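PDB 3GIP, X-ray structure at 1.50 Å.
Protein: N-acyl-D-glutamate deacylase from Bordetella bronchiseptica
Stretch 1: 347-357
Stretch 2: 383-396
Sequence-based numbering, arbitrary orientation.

Stretch 1 (347-357) DEDEVKRIFQH
Stretch 2 (383-396) RVLGRYVREARLMT

The strongest polar link between the two stretches is the salt bridge of E348 with R387. R387 NH2 donates to E348 OE1 at 3.0 Å with an N-H...O angle of 162°, and R387 NE donates to E348 OE2 at 3.3 Å and 131°, which makes the second bond weak. OE1 lies near the guanidinium plane, as expected for an edge-on carboxylate. Both side chains are extended where they meet: E348 has chi1 and chi2 t with chi3 -39°, and R387 has chi1 to chi3 t with chi4 83°.

E348 also serves its own helix. K352 NZ, one turn on, forms a salt bridge with E348 OE2 at 3.0 Å, its hydrogen bond being weak, so the carboxylate is shared between a lysine of its own stretch and an arginine of the other. The same ammonium donates to water 1 (K352 NZ to water O, 3.0 Å), which in turn donates to the backbone oxygen of R387 (water O to R387 O, 2.9 Å).

At the other end of the contact, Q356 NE2 donates to L394 O at 3.1 Å and 165°, a nearly linear bond. The Q356 CA-to-CB bond points sideways, but chi1 m, chi2 t and chi3 -57° bring the amide closer to the loop.

The E348 and Q356 contacts lie near the two ends of the first helix, and most of the packing falls along the helix between them. Helix 348-356 begins after D347, whose OD1 accepts from D349 N at 3.0 Å as an N-cap. The axes of this helix and helix 383-391 cross almost at right angles (signed crossing angle -93°), 11.9 Å apart at closest approach. In register, K352 CA is 7.3 Å from Y388 CA, and Q356 CA is 6.9 Å from L394 CA. The second helix contains a pi-type turn over 384-391, seen in i+5 bonds such as V389 N to V384 O (2.9 Å) and E391 N to G386 O (2.9 Å). R393 then leaves helical geometry with phi/psi 54/43, L394 has -68/-27, and M395 is extended at -165/172.

Y388 (chi1 m, chi2 15°) is the knob, seated among E348, V351, K352 and F355. K352 CG stands 3.9 Å from the ring centroid defined by Y388 CG, CD1, CD2, CE1, CE2 and CZ, 20° off the normal, a CH-pi contact over one face. V351 CG1 comes within 3.3 Å of Y388 OH at the ring edge. That hydroxyl is buried by the contact and has no hydrogen-bonding partner in the model.

F355 (chi1 t, chi2 57°) buries the most area, 99 of the 602 Å² summed over both sides. F355 CZ lies 3.6 Å from V384 CG1, F355 CD2 lies 3.9 Å from Y388 CD2, and F355 CE2 lies 3.4 Å from M395 CE. M395, with chi1 p, chi2 t and chi3 p, approaches the ring obliquely. L394 (chi1 m, chi2 t) reaches the F355 ring edge and also packs on K352, with L394 CD1 3.6 Å from K352 CB.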

# COMPACT_ATOMS: atom_id res chain seq x y z
N ASP A 347 10.54 16.75 2.43
CA ASP A 347 10.07 17.89 3.20
C ASP A 347 8.66 17.57 3.68
O ASP A 347 7.74 17.41 2.87
CB ASP A 347 10.06 19.14 2.31
CG ASP A 347 9.49 20.37 3.01
OD1 ASP A 347 9.16 20.29 4.21
OD2 ASP A 347 9.38 21.42 2.34
N GLU A 348 8.49 17.45 5.00
CA GLU A 348 7.18 17.12 5.56
C GLU A 348 6.07 18.05 5.08
O GLU A 348 4.94 17.62 4.89
CB GLU A 348 7.23 17.15 7.09
CG GLU A 348 5.97 16.59 7.74
CD GLU A 348 5.93 16.81 9.24
OE1 GLU A 348 6.98 16.69 9.89
OE2 GLU A 348 4.83 17.10 9.77
N ASP A 349 6.38 19.33 4.88
CA ASP A 349 5.34 20.24 4.42
C ASP A 349 4.86 19.84 3.03
O ASP A 349 3.69 20.03 2.69
CB ASP A 349 5.83 21.69 4.40
CG ASP A 349 6.05 22.26 5.79
OD1 ASP A 349 5.34 21.82 6.72
OD2 ASP A 349 6.91 23.15 5.93
N GLU A 350 5.77 19.30 2.22
CA GLU A 350 5.41 18.87 0.87
C GLU A 350 4.60 17.58 0.93
O GLU A 350 3.65 17.40 0.16
CB GLU A 350 6.66 18.67 0.02
CG GLU A 350 6.36 18.18 -1.39
CD GLU A 350 7.42 18.61 -2.38
OE1 GLU A 350 8.62 18.44 -2.08
OE2 GLU A 350 7.06 19.10 -3.47
N VAL A 351 4.99 16.67 1.82
CA VAL A 351 4.26 15.41 1.97
C VAL A 351 2.81 15.76 2.28
O VAL A 351 1.88 15.17 1.73
CB VAL A 351 4.81 14.56 3.14
CG1 VAL A 351 3.99 13.29 3.28
CG2 VAL A 351 6.28 14.22 2.89
N LYS A 352 2.63 16.73 3.16
CA LYS A 352 1.30 17.17 3.55
C LYS A 352 0.53 17.79 2.38
O LYS A 352 -0.67 17.53 2.23
CB LYS A 352 1.41 18.17 4.71
CG LYS A 352 1.84 17.54 6.03
CD LYS A 352 2.00 18.58 7.12
CE LYS A 352 2.19 17.94 8.48
NZ LYS A 352 2.44 18.95 9.55
N ARG A 353 1.20 18.59 1.56
CA ARG A 353 0.53 19.21 0.42
C ARG A 353 0.09 18.15 -0.60
O ARG A 353 -0.98 18.26 -1.20
CB ARG A 353 1.44 20.21 -0.29
CG ARG A 353 1.75 21.47 0.51
CD ARG A 353 2.25 22.58 -0.42
NE ARG A 353 3.49 22.23 -1.11
CZ ARG A 353 4.70 22.32 -0.56
NH1 ARG A 353 4.84 22.73 0.69
NH2 ARG A 353 5.78 21.98 -1.26
N ILE A 354 0.93 17.14 -0.79
CA ILE A 354 0.61 16.07 -1.73
C ILE A 354 -0.61 15.32 -1.22
O ILE A 354 -1.51 15.00 -1.99
CB ILE A 354 1.80 15.10 -1.89
CG1 ILE A 354 2.97 15.84 -2.56
CG2 ILE A 354 1.39 13.89 -2.73
CD1 ILE A 354 4.26 15.05 -2.61
N PHE A 355 -0.65 15.05 0.08
CA PHE A 355 -1.78 14.34 0.66
C PHE A 355 -3.08 15.12 0.44
O PHE A 355 -4.14 14.53 0.28
CB PHE A 355 -1.58 14.11 2.16
CG PHE A 355 -2.77 13.47 2.83
CD1 PHE A 355 -3.27 12.25 2.38
CD2 PHE A 355 -3.42 14.11 3.89
CE1 PHE A 355 -4.40 11.68 2.96
CE2 PHE A 355 -4.55 13.54 4.47
CZ PHE A 355 -5.04 12.33 4.01
N GLN A 356 -2.99 16.45 0.44
CA GLN A 356 -4.18 17.27 0.25
C GLN A 356 -4.76 17.17 -1.16
O GLN A 356 -5.91 17.54 -1.38
CB GLN A 356 -3.87 18.73 0.58
CG GLN A 356 -3.70 18.97 2.07
CD GLN A 356 -3.42 20.42 2.39
OE1 GLN A 356 -2.46 21.00 1.89
NE2 GLN A 356 -4.27 21.02 3.22
N HIS A 357 -3.98 16.67 -2.11
CA HIS A 357 -4.49 16.55 -3.47
C HIS A 357 -5.76 15.69 -3.43
O HIS A 357 -5.79 14.66 -2.76
CB HIS A 357 -3.45 15.92 -4.39
CG HIS A 357 -3.87 15.88 -5.83
ND1 HIS A 357 -4.79 14.98 -6.31
CD2 HIS A 357 -3.55 16.69 -6.87
CE1 HIS A 357 -5.03 15.23 -7.59
NE2 HIS A 357 -4.29 16.27 -7.95
N ARG A 383 -1.38 7.89 11.94
CA ARG A 383 -0.57 9.10 11.94
C ARG A 383 -1.31 10.14 11.08
O ARG A 383 -1.27 11.33 11.37
CB ARG A 383 0.83 8.84 11.37
CG ARG A 383 1.79 10.01 11.51
CD ARG A 383 3.20 9.61 11.08
NE ARG A 383 4.19 10.67 11.19
CZ ARG A 383 4.73 11.10 12.33
NH1 ARG A 383 4.37 10.56 13.48
NH2 ARG A 383 5.65 12.06 12.31
N VAL A 384 -1.98 9.68 10.03
CA VAL A 384 -2.73 10.63 9.21
C VAL A 384 -3.88 11.19 10.05
O VAL A 384 -4.08 12.40 10.09
CB VAL A 384 -3.30 9.96 7.94
CG1 VAL A 384 -4.29 10.90 7.26
CG2 VAL A 384 -2.16 9.63 6.97
N LEU A 385 -4.61 10.32 10.73
CA LEU A 385 -5.74 10.78 11.54
C LEU A 385 -5.33 11.67 12.71
O LEU A 385 -6.03 12.63 13.03
CB LEU A 385 -6.54 9.59 12.07
CG LEU A 385 -7.12 8.70 10.97
CD1 LEU A 385 -7.86 7.54 11.61
CD2 LEU A 385 -8.05 9.50 10.08
N GLY A 386 -4.21 11.35 13.34
CA GLY A 386 -3.77 12.13 14.48
C GLY A 386 -2.91 13.34 14.17
O GLY A 386 -3.16 14.43 14.68
N ARG A 387 -1.90 13.16 13.33
CA ARG A 387 -0.97 14.24 12.99
C ARG A 387 -1.44 15.14 11.85
O ARG A 387 -1.38 16.37 11.95
CB ARG A 387 0.40 13.63 12.64
CG ARG A 387 1.55 14.62 12.41
CD ARG A 387 2.82 13.82 12.07
NE ARG A 387 4.01 14.65 11.84
CZ ARG A 387 4.79 15.13 12.80
NH1 ARG A 387 4.53 14.86 14.07
NH2 ARG A 387 5.86 15.85 12.49
N TYR A 388 -1.92 14.54 10.76
CA TYR A 388 -2.36 15.33 9.61
C TYR A 388 -3.76 15.91 9.74
O TYR A 388 -4.03 17.02 9.26
CB TYR A 388 -2.25 14.49 8.33
CG TYR A 388 -0.82 14.30 7.84
CD1 TYR A 388 0.27 14.59 8.66
CD2 TYR A 388 -0.57 13.84 6.54
CE1 TYR A 388 1.58 14.42 8.20
CE2 TYR A 388 0.74 13.67 6.08
CZ TYR A 388 1.81 13.96 6.92
OH TYR A 388 3.11 13.80 6.47
N VAL A 389 -4.65 15.19 10.40
CA VAL A 389 -6.02 15.66 10.57
C VAL A 389 -6.24 16.41 11.88
O VAL A 389 -6.46 17.62 11.87
CB VAL A 389 -7.02 14.49 10.46
CG1 VAL A 389 -8.44 14.99 10.74
CG2 VAL A 389 -6.95 13.88 9.07
N ARG A 390 -6.15 15.72 13.01
CA ARG A 390 -6.39 16.38 14.29
C ARG A 390 -5.39 17.49 14.62
O ARG A 390 -5.79 18.58 15.03
CB ARG A 390 -6.40 15.36 15.44
CG ARG A 390 -6.84 15.98 16.77
CD ARG A 390 -6.95 14.94 17.88
NE ARG A 390 -5.68 14.25 18.10
CZ ARG A 390 -5.46 12.97 17.81
NH1 ARG A 390 -6.43 12.22 17.30
NH2 ARG A 390 -4.26 12.45 18.04
N GLU A 391 -4.11 17.21 14.43
CA GLU A 391 -3.07 18.20 14.74
C GLU A 391 -2.87 19.31 13.70
O GLU A 391 -2.90 20.49 14.04
CB GLU A 391 -1.74 17.49 15.00
CG GLU A 391 -1.68 16.77 16.34
CD GLU A 391 -0.45 15.89 16.51
OE1 GLU A 391 0.54 16.08 15.78
OE2 GLU A 391 -0.48 15.01 17.40
N ALA A 392 -2.69 18.93 12.44
CA ALA A 392 -2.45 19.92 11.39
C ALA A 392 -3.70 20.47 10.70
O ALA A 392 -3.62 21.48 10.00
CB ALA A 392 -1.51 19.33 10.34
N ARG A 393 -4.83 19.81 10.89
CA ARG A 393 -6.09 20.23 10.29
C ARG A 393 -5.98 20.41 8.77
O ARG A 393 -6.51 21.36 8.21
CB ARG A 393 -6.57 21.54 10.93
CG ARG A 393 -6.85 21.41 12.41
CD ARG A 393 -7.88 20.32 12.65
NE ARG A 393 -8.14 20.09 14.07
CZ ARG A 393 -8.91 19.11 14.53
NH1 ARG A 393 -9.50 18.27 13.69
NH2 ARG A 393 -9.10 18.98 15.84
N LEU A 394 -5.30 19.47 8.12
CA LEU A 394 -5.12 19.53 6.67
C LEU A 394 -6.43 19.32 5.92
O LEU A 394 -6.59 19.77 4.79
CB LEU A 394 -4.10 18.48 6.21
CG LEU A 394 -2.67 18.69 6.69
CD1 LEU A 394 -1.80 17.55 6.16
CD2 LEU A 394 -2.14 20.03 6.22
N MET A 395 -7.36 18.61 6.56
CA MET A 395 -8.68 18.36 6.01
C MET A 395 -9.53 17.85 7.17
O MET A 395 -9.01 17.61 8.25
CB MET A 395 -8.64 17.32 4.87
CG MET A 395 -8.16 15.93 5.26
SD MET A 395 -8.08 14.82 3.83
CE MET A 395 -6.73 15.56 2.90
N THR A 396 -10.84 17.71 6.96
CA THR A 396 -11.69 17.23 8.04
C THR A 396 -11.55 15.72 8.17
O THR A 396 -11.03 15.05 7.28
CB THR A 396 -13.17 17.54 7.78
OG1 THR A 396 -13.61 16.82 6.63
CG2 THR A 396 -13.37 19.02 7.57
O HOH W 1 1.08 17.96 11.99